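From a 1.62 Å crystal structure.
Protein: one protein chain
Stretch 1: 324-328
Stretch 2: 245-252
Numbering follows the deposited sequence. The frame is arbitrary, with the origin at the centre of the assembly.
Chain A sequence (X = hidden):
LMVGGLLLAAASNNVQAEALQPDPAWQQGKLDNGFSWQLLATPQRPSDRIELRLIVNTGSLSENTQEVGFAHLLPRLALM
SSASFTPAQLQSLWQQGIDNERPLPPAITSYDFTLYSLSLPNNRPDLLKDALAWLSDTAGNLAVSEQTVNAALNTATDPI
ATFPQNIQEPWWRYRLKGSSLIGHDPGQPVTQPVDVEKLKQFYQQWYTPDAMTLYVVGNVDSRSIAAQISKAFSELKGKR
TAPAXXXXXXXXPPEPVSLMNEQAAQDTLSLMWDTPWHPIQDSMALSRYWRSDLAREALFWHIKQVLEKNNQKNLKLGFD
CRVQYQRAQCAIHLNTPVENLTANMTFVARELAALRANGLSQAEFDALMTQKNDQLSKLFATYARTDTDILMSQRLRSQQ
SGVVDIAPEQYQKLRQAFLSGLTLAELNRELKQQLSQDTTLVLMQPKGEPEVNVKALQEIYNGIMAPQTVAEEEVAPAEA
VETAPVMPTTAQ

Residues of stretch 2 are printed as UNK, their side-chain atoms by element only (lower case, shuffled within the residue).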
# COMPACT_ATOMS: atom_id res chain seq x y z
N GLN A 324 -3.54 1.12 6.00
CA GLN A 324 -4.13 -0.01 5.31
C GLN A 324 -5.33 -0.39 6.10
O GLN A 324 -5.29 -0.34 7.32
CB GLN A 324 -3.16 -1.21 5.29
CG GLN A 324 -2.01 -1.04 4.41
CD GLN A 324 -1.05 -2.23 4.45
OE1 GLN A 324 -1.22 -3.19 5.24
NE2 GLN A 324 -0.04 -2.18 3.59
N TYR A 325 -6.41 -0.77 5.42
CA TYR A 325 -7.66 -1.12 6.07
C TYR A 325 -8.17 -0.07 7.05
O TYR A 325 -8.72 -0.43 8.09
CB TYR A 325 -7.55 -2.50 6.76
CG TYR A 325 -6.95 -3.54 5.85
CD1 TYR A 325 -7.71 -4.12 4.86
CD2 TYR A 325 -5.59 -3.86 5.91
CE1 TYR A 325 -7.15 -5.05 3.98
CE2 TYR A 325 -5.02 -4.76 5.04
CZ TYR A 325 -5.84 -5.36 4.09
OH TYR A 325 -5.30 -6.26 3.23
N GLN A 326 -8.00 1.21 6.71
CA GLN A 326 -8.52 2.35 7.46
C GLN A 326 -7.83 2.47 8.83
O GLN A 326 -8.39 3.13 9.72
CB GLN A 326 -10.06 2.29 7.59
CG GLN A 326 -10.79 2.18 6.23
CD GLN A 326 -12.31 1.81 6.31
OE1 GLN A 326 -13.00 1.80 5.29
NE2 GLN A 326 -12.81 1.49 7.51
N ARG A 327 -6.68 1.80 9.00
CA ARG A 327 -5.87 1.95 10.24
C ARG A 327 -4.51 2.51 9.91
O ARG A 327 -3.95 2.20 8.88
CB ARG A 327 -5.60 0.62 10.95
CG ARG A 327 -6.69 -0.39 10.96
CD ARG A 327 -7.64 -0.23 12.04
NE ARG A 327 -7.08 0.01 13.39
CZ ARG A 327 -7.78 0.59 14.36
NH1 ARG A 327 -9.04 0.96 14.16
NH2 ARG A 327 -7.23 0.83 15.55
N ALA A 328 -3.96 3.32 10.81
CA ALA A 328 -2.57 3.80 10.68
C ALA A 328 -1.76 2.91 11.62
O ALA A 328 -2.13 2.78 12.79
CB ALA A 328 -2.44 5.27 11.10
N UNK A 245 -17.44 -4.10 -1.39
CA UNK A 245 -16.79 -4.49 -0.15
C UNK A 245 -15.54 -3.68 0.14
O UNK A 245 -14.73 -3.38 -0.78
c UNK A 245 -16.43 -5.95 -0.21
N UNK A 246 -15.38 -3.32 1.43
CA UNK A 246 -14.20 -2.67 1.92
C UNK A 246 -13.63 -3.53 3.06
O UNK A 246 -14.34 -4.00 4.00
c UNK A 246 -14.95 -0.36 1.18
c UNK A 246 -13.31 -0.57 3.05
c UNK A 246 -14.52 -1.20 2.39
N UNK A 247 -12.36 -3.83 2.94
CA UNK A 247 -11.73 -4.68 3.92
C UNK A 247 -11.36 -3.74 5.10
O UNK A 247 -10.67 -2.74 4.89
c UNK A 247 -10.51 -5.31 3.35
N UNK A 248 -11.80 -4.12 6.30
CA UNK A 248 -11.48 -3.41 7.57
C UNK A 248 -10.98 -4.36 8.72
O UNK A 248 -11.53 -5.45 8.98
c UNK A 248 -12.73 -2.74 8.11
o UNK A 248 -13.69 -3.74 8.45
c UNK A 248 -13.28 -1.77 7.05
N UNK A 249 -9.96 -3.88 9.42
CA UNK A 249 -9.37 -4.64 10.56
C UNK A 249 -9.94 -4.17 11.90
O UNK A 249 -10.33 -3.02 12.01
c UNK A 249 -7.89 -4.43 10.56
c UNK A 249 -7.05 -5.09 9.49
c UNK A 249 -7.10 -6.61 9.72
c UNK A 249 -5.63 -4.57 9.51
N UNK A 250 -10.01 -5.05 12.90
CA UNK A 250 -10.31 -4.61 14.27
C UNK A 250 -9.07 -3.89 14.84
O UNK A 250 -7.92 -4.01 14.31
c UNK A 250 -10.64 -5.77 15.12
N UNK A 251 -9.25 -3.14 15.93
CA UNK A 251 -8.07 -2.51 16.53
C UNK A 251 -7.10 -3.58 17.04
O UNK A 251 -7.51 -4.68 17.42
c UNK A 251 -10.50 -2.76 16.60
c UNK A 251 -8.65 -1.75 17.73
c UNK A 251 -10.12 -1.54 17.36
N UNK A 252 -5.81 -3.26 16.99
CA UNK A 252 -4.80 -4.11 17.58
C UNK A 252 -4.99 -4.21 19.07
O UNK A 252 -5.02 -3.19 19.75
c UNK A 252 -1.01 -3.49 17.58
c UNK A 252 -2.24 -4.39 17.70
c UNK A 252 -3.44 -3.55 17.28
c UNK A 252 -2.03 -5.69 16.89

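Position 245 carries one side-chain carbon, CB alone, which lies 10.1 Å from OE1 of Gln 326, its nearest atom on stretch 1: Ala 245, which takes no part in the contact. Position 246 has three carbons, one carrying the other two, so the side chain forks at CB with no heteroatom; CB is set sideways, and one of the two end carbons lies 3.3 Å from OE1 of Gln 326, an apolar methyl against an amide oxygen. That is Val 246, chi1 t, the methyl being CG1.

Position 247 again has a single carbon, its CA-to-CB bond now pointing toward stretch 1 and CB lying 3.4 Å from CD1 of Tyr 325. One carbon and no more makes it Ala 247. Its backbone O also comes within 3.3 Å of Tyr 325 CD1, at the edge of the ring and near its plane, so a short side chain and a carbonyl receive the same aromatic carbon.

Position 248 has a carbon bearing one oxygen and one carbon, and that end carbon meets NE2 of Gln 326 at 3.3 Å. The beta-branched pattern is that of Thr 248, whose OG1 makes no hydrogen bond to stretch 1. The closest CA pair across the stretches is here, CA of Thr 248 to CA of Tyr 325, 4.7 Å.

Position 249 shows four carbons, forked at the second, and its CA-to-CB bond points toward stretch 1. One end carbon packs 3.7 Å from CD2 of Tyr 325, and CB lies 4.2 Å from CG of Arg 327. The fork beyond CB identifies Leu 249, with chi1 m and chi2 t; the packed end carbon is CD1.

Position 250 has one carbon, directed away, and offers its backbone instead, O standing 4.2 Å from NE of Arg 327: Ala 250. Position 251 has three carbons closing a ring onto its own N, and its CA sits 3.6 Å from NH2 of Arg 327, over one face of the guanidinium; the ring can only be Pro 251. Position 252 returns to four carbons forked at the second, and its CB comes no nearer than 6.0 Å to NH2 of Arg 327: Leu 252.

The contact works by shape, burying 417 Å² without a single hydrogen bond between the stretches. A type I' turn from Gln 324 to Arg 327, closed by N to O bonds of 3.1 Å in both directions between those two residues, presents three successive side chains toward the extended segment. Tyr 325 packs against Ala 247 and Leu 249, alternate residues whose CA-to-CB bonds both point toward stretch 1. Arg 327 lays its guanidinium by Pro 251, while its NE and NH2 are hydrogen-bonded elsewhere in the structure. The rule to read is a tight turn supplying large side chains to a segment whose Ala 247 and Leu 249 receive Tyr 325, and whose Pro 251 lies against the guanidinium of Arg 327.

Stretch 2 245-252: AVATLAPL
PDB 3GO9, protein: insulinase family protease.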